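Local structure of YghZ aldo-keto reductase (Escherichia coli, 3N6Q) at residues Ala156-Lys161 with Arg183-Pro188; Lys177-Leu182 with Gln213-Gly218. The protein probably reduces aldehyde or ketone groups with a nicotinamide cofactor, as a TIM-barrel member of the aldo/keto reductase family. One frame throughout, in Å; residues are numbered along the deposited sequence.

Contact 1 (Ala156-Lys161 with Arg183-Pro188)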
# COMPACT_ATOMS: atom_id res chain seq x y z
N ALA B 156 -4.41 2.66 -9.20
CA ALA B 156 -3.40 3.59 -9.75
C ALA B 156 -3.11 4.67 -8.73
O ALA B 156 -1.97 5.10 -8.49
CB ALA B 156 -3.93 4.23 -11.09
N VAL B 157 -4.17 5.17 -8.10
CA VAL B 157 -3.98 6.22 -7.07
C VAL B 157 -3.33 5.68 -5.80
O VAL B 157 -2.34 6.23 -5.28
CB VAL B 157 -5.36 6.93 -6.73
CG1 VAL B 157 -5.17 8.02 -5.58
CG2 VAL B 157 -5.88 7.60 -8.00
N GLN B 158 -3.81 4.52 -5.32
CA GLN B 158 -3.29 4.03 -4.03
C GLN B 158 -1.85 3.64 -4.20
O GLN B 158 -1.07 3.81 -3.28
CB GLN B 158 -4.07 2.78 -3.56
CG GLN B 158 -5.50 3.13 -3.09
CD GLN B 158 -6.46 1.94 -3.10
OE1 GLN B 158 -6.16 0.88 -3.65
NE2 GLN B 158 -7.66 2.17 -2.57
N SER B 159 -1.48 3.16 -5.39
CA SER B 159 -0.11 2.68 -5.59
C SER B 159 0.87 3.81 -5.82
O SER B 159 2.05 3.55 -6.02
CB SER B 159 -0.02 1.66 -6.74
OG SER B 159 -0.40 2.27 -7.97
N GLY B 160 0.37 5.04 -5.96
CA GLY B 160 1.23 6.18 -6.19
C GLY B 160 1.60 6.37 -7.68
O GLY B 160 2.52 7.11 -7.97
N LYS B 161 0.90 5.72 -8.61
CA LYS B 161 1.23 5.91 -10.03
C LYS B 161 0.38 7.02 -10.70
O LYS B 161 0.61 7.33 -11.86
CB LYS B 161 0.98 4.62 -10.83
CG LYS B 161 1.92 3.51 -10.32
CD LYS B 161 1.69 2.14 -10.98
CE LYS B 161 2.82 1.14 -10.44
NZ LYS B 161 2.53 -0.27 -10.92
N ARG B 183 -16.03 6.97 -5.04
CA ARG B 183 -16.22 7.42 -3.64
C ARG B 183 -16.15 6.25 -2.64
O ARG B 183 -15.74 6.44 -1.48
CB ARG B 183 -17.57 8.15 -3.50
CG ARG B 183 -17.93 8.48 -2.04
CD ARG B 183 -19.28 9.18 -2.09
NE ARG B 183 -19.13 10.44 -2.83
CZ ARG B 183 -19.86 10.84 -3.87
NH1 ARG B 183 -20.88 10.10 -4.33
NH2 ARG B 183 -19.54 12.01 -4.44
N GLU B 184 -16.43 5.02 -3.08
CA GLU B 184 -16.28 3.89 -2.14
C GLU B 184 -14.83 3.68 -1.73
O GLU B 184 -14.56 3.03 -0.71
CB GLU B 184 -16.88 2.59 -2.71
CG GLU B 184 -18.39 2.71 -3.02
CD GLU B 184 -18.94 1.51 -3.80
OE1 GLU B 184 -18.17 0.54 -4.04
OE2 GLU B 184 -20.13 1.53 -4.19
N TRP B 185 -13.90 4.16 -2.59
CA TRP B 185 -12.45 4.11 -2.33
C TRP B 185 -11.94 5.42 -1.73
O TRP B 185 -10.73 5.61 -1.55
CB TRP B 185 -11.74 3.85 -3.66
CG TRP B 185 -12.01 2.50 -4.28
CD1 TRP B 185 -12.78 2.23 -5.37
CD2 TRP B 185 -11.38 1.27 -3.91
NE1 TRP B 185 -12.74 0.88 -5.65
CE2 TRP B 185 -11.87 0.28 -4.76
CE3 TRP B 185 -10.50 0.93 -2.89
CZ2 TRP B 185 -11.45 -1.05 -4.67
CZ3 TRP B 185 -10.12 -0.42 -2.76
CH2 TRP B 185 -10.60 -1.38 -3.64
N LYS B 186 -12.88 6.30 -1.38
CA LYS B 186 -12.58 7.65 -0.92
C LYS B 186 -11.74 8.44 -1.92
O LYS B 186 -10.84 9.21 -1.52
CB LYS B 186 -11.92 7.61 0.46
CG LYS B 186 -12.87 7.00 1.55
CD LYS B 186 -12.14 6.83 2.92
CE LYS B 186 -11.95 8.18 3.57
NZ LYS B 186 -13.25 8.91 3.68
N ILE B 187 -12.03 8.28 -3.21
CA ILE B 187 -11.34 9.03 -4.23
C ILE B 187 -12.40 9.84 -5.00
O ILE B 187 -13.40 9.27 -5.45
CB ILE B 187 -10.66 8.03 -5.21
CG1 ILE B 187 -9.53 7.32 -4.44
CG2 ILE B 187 -10.13 8.79 -6.48
CD1 ILE B 187 -8.95 6.17 -5.25
N PRO B 188 -12.20 11.17 -5.11
CA PRO B 188 -13.14 11.93 -5.96
C PRO B 188 -12.76 11.84 -7.41
O PRO B 188 -11.56 11.96 -7.74
CB PRO B 188 -12.97 13.40 -5.49
CG PRO B 188 -11.56 13.49 -4.86
CD PRO B 188 -11.17 12.01 -4.46
O HOH W 1 -8.21 4.79 -1.56

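Contact 2 (Lys177-Leu182 with Gln213-Gly218)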
# COMPACT_ATOMS: atom_id res chain seq x y z
N LYS B 177 -22.32 7.04 -11.97
CA LYS B 177 -21.94 5.76 -11.39
C LYS B 177 -20.43 5.77 -11.02
O LYS B 177 -20.04 5.26 -9.97
CB LYS B 177 -22.27 4.62 -12.38
CG LYS B 177 -22.01 3.21 -11.80
CD LYS B 177 -22.66 3.06 -10.42
CE LYS B 177 -22.81 1.58 -10.08
NZ LYS B 177 -23.40 1.37 -8.72
N MET B 178 -19.59 6.27 -11.92
CA MET B 178 -18.12 6.23 -11.63
C MET B 178 -17.82 7.07 -10.42
O MET B 178 -16.95 6.76 -9.60
CB MET B 178 -17.28 6.72 -12.83
CG MET B 178 -17.41 5.86 -14.09
SD MET B 178 -16.56 4.22 -13.77
CE MET B 178 -15.08 4.95 -13.01
N VAL B 179 -18.53 8.20 -10.27
CA VAL B 179 -18.32 9.04 -9.09
C VAL B 179 -18.62 8.27 -7.84
O VAL B 179 -17.84 8.33 -6.86
CB VAL B 179 -19.23 10.32 -9.11
CG1 VAL B 179 -19.21 10.99 -7.74
CG2 VAL B 179 -18.76 11.25 -10.21
N GLU B 180 -19.76 7.56 -7.85
CA GLU B 180 -20.17 6.81 -6.65
C GLU B 180 -19.16 5.68 -6.39
O GLU B 180 -18.83 5.38 -5.21
CB GLU B 180 -21.60 6.23 -6.85
CG GLU B 180 -22.64 7.39 -6.99
CD GLU B 180 -24.04 6.98 -7.53
OE1 GLU B 180 -24.23 5.83 -8.01
OE2 GLU B 180 -24.93 7.87 -7.60
N LEU B 181 -18.76 5.00 -7.46
CA LEU B 181 -17.82 3.85 -7.32
C LEU B 181 -16.47 4.31 -6.77
O LEU B 181 -15.98 3.77 -5.77
CB LEU B 181 -17.67 3.08 -8.65
CG LEU B 181 -18.89 2.25 -9.05
CD1 LEU B 181 -18.65 1.71 -10.45
CD2 LEU B 181 -19.22 1.11 -8.01
N LEU B 182 -15.95 5.41 -7.31
CA LEU B 182 -14.68 5.88 -6.79
C LEU B 182 -14.86 6.39 -5.36
O LEU B 182 -13.93 6.32 -4.57
CB LEU B 182 -14.12 6.96 -7.70
CG LEU B 182 -13.66 6.48 -9.07
CD1 LEU B 182 -13.54 7.71 -9.99
CD2 LEU B 182 -12.30 5.75 -8.93
N GLN B 213 -21.32 19.47 -12.46
CA GLN B 213 -21.50 20.46 -11.38
C GLN B 213 -21.97 19.85 -10.05
O GLN B 213 -21.44 20.22 -9.00
CB GLN B 213 -22.50 21.56 -11.79
CG GLN B 213 -22.52 22.76 -10.79
CD GLN B 213 -23.34 23.93 -11.32
OE1 GLN B 213 -22.83 25.06 -11.40
NE2 GLN B 213 -24.55 23.63 -11.83
N ASN B 214 -22.98 19.00 -10.09
CA ASN B 214 -23.54 18.38 -8.89
C ASN B 214 -22.50 17.58 -8.12
O ASN B 214 -22.61 17.39 -6.90
CB ASN B 214 -24.74 17.49 -9.25
CG ASN B 214 -25.98 18.31 -9.69
OD1 ASN B 214 -26.00 19.54 -9.56
ND2 ASN B 214 -26.92 17.66 -10.35
N ASN B 215 -21.44 17.14 -8.80
CA ASN B 215 -20.50 16.23 -8.15
C ASN B 215 -19.11 16.85 -8.04
O ASN B 215 -18.13 16.15 -7.75
CB ASN B 215 -20.39 14.94 -8.97
CG ASN B 215 -21.57 14.06 -8.80
OD1 ASN B 215 -21.76 13.47 -7.73
ND2 ASN B 215 -22.32 13.89 -9.84
N GLY B 216 -18.99 18.10 -8.46
CA GLY B 216 -17.74 18.81 -8.31
C GLY B 216 -16.64 18.29 -9.24
O GLY B 216 -15.45 18.38 -8.89
N VAL B 217 -17.02 17.79 -10.40
CA VAL B 217 -16.01 17.24 -11.36
C VAL B 217 -15.69 18.32 -12.39
O VAL B 217 -16.60 19.00 -12.93
CB VAL B 217 -16.64 16.01 -12.06
CG1 VAL B 217 -15.70 15.41 -13.14
CG2 VAL B 217 -17.09 14.96 -10.96
N GLY B 218 -14.40 18.47 -12.73
CA GLY B 218 -14.08 19.44 -13.79
C GLY B 218 -14.40 18.94 -15.20
O GLY B 218 -14.81 17.81 -15.41

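Contact 1 (Ala156-Lys161 with Arg183-Pro188)
Two neighbouring helix ends on the outside of the TIM barrel meet here: the last turn of helix 146-158, through Val157 and Gln158, faces Trp185 and Ile187 of the loop that follows helix 172-183. The polar half of the contact is carried by the Gln158 amide. Its CD lies nearly anti to CA (chi2 159°), which brings Gln158 NE2 to 3.1 Å from Trp185 CE3, on the six-membered part of the indole. The two side chains cross at about a right angle; amide and ring planes stand 71° apart and the approach is oblique. No direct hydrogen bond joins the segments; instead a water accepts from Gln158 NE2 at 2.9 Å and donates to Trp185 O at 2.7 Å, so Trp185 meets the glutamine twice, by ring contact and, through the water, by its carbonyl. Both helices end in Schellman motifs: Gly160 takes the positive phi after helix 146-158, with Gly160 N bonded to Val157 O and Lys161 N to Ala156 O (2.9 Å). Lys186 does the same after helix 172-183, where Ile187 N bonds to Leu182 O and Lys186 N reaches back to Arg183 O at 2.9 Å. The latter closes a type I turn from Arg183 to Lys186, which contains Trp185 and leads directly into Ile187. The rest of the contact is apolar, with Ile187 CD1 lying 4.0 Å from Val157 CB; the extended Ile187 side chain (chi2 171°) carries that methyl across, and both residues also touch Val165 of strand 162-168. The indole rests on Ser151 and Ala154 and makes a cation-pi contact with Lys186 of a neighbouring subunit. With an alanine replacing Trp185, the Gln158 amide is likely to lose its ring neighbour and that lysine its aromatic partner, opening a gap beside Ala154.

Contact 2 (Lys177-Leu182 with Gln213-Gly218)
Val179 on helix 172-183 lies against the turn after helix 208-214, its two methyls dividing the work between Asn215 and Val217. Val179 CG1 meets the amide of Asn215, 3.6 Å from Asn215 OD1, a van der Waals approach with no hydrogen bond across the segments. The other methyl, Val179 CG2, lies 4.1 Å from Val217 CG2, and the two valine side chains lie antiparallel, one passing beside the other. The division follows from the torsion of Val179: CG1 is anti to the backbone N (chi1 168°) and CG2 anti to the carbonyl carbon, which spreads the pair over both partners. The amide of Asn215 is fixed from its nitrogen side, since ND2 is hydrogen-bonded to Gln176 OE1 and to Thr211 O; the first bond ties it to the same helix that carries Val179. Gly216, with phi 70°, is the positive-phi residue of a Schellman motif, its N bonded to Gln213 O at 3.3 Å; the chain bends sharply there, and Asn215 and Val217 on either side of the glycine both point toward helix 172-183. Leu189 touches both valines, and beyond them Gly218 begins strand 218-221, pairing by backbone bonds with Leu190 and His192 around strand 191-193, while Met178 and Leu181 touch Met146, and Leu181 also Ala150, of helix 146-158.

Helix 172-183 and its exit loop serve both contacts, whose centres lie about 14 Å apart: contact 1 joins the exit to the end of helix 146-158, contact 2 the helix itself to the turn after helix 208-214. The backbones join directly: Ile187 N of contact 1 lies 3.0 Å from Leu182 O of contact 2, a probable hydrogen bond. Contact 2 is buried, meets no other chain, and is made by valine methyls and one amide. Contact 1 is partly buried, its centre about 22 Å from the centre of the chain against about 18 Å for contact 2, and mixes a small apolar patch with a water bridge; its charged and aromatic residues also reach neighbouring subunits.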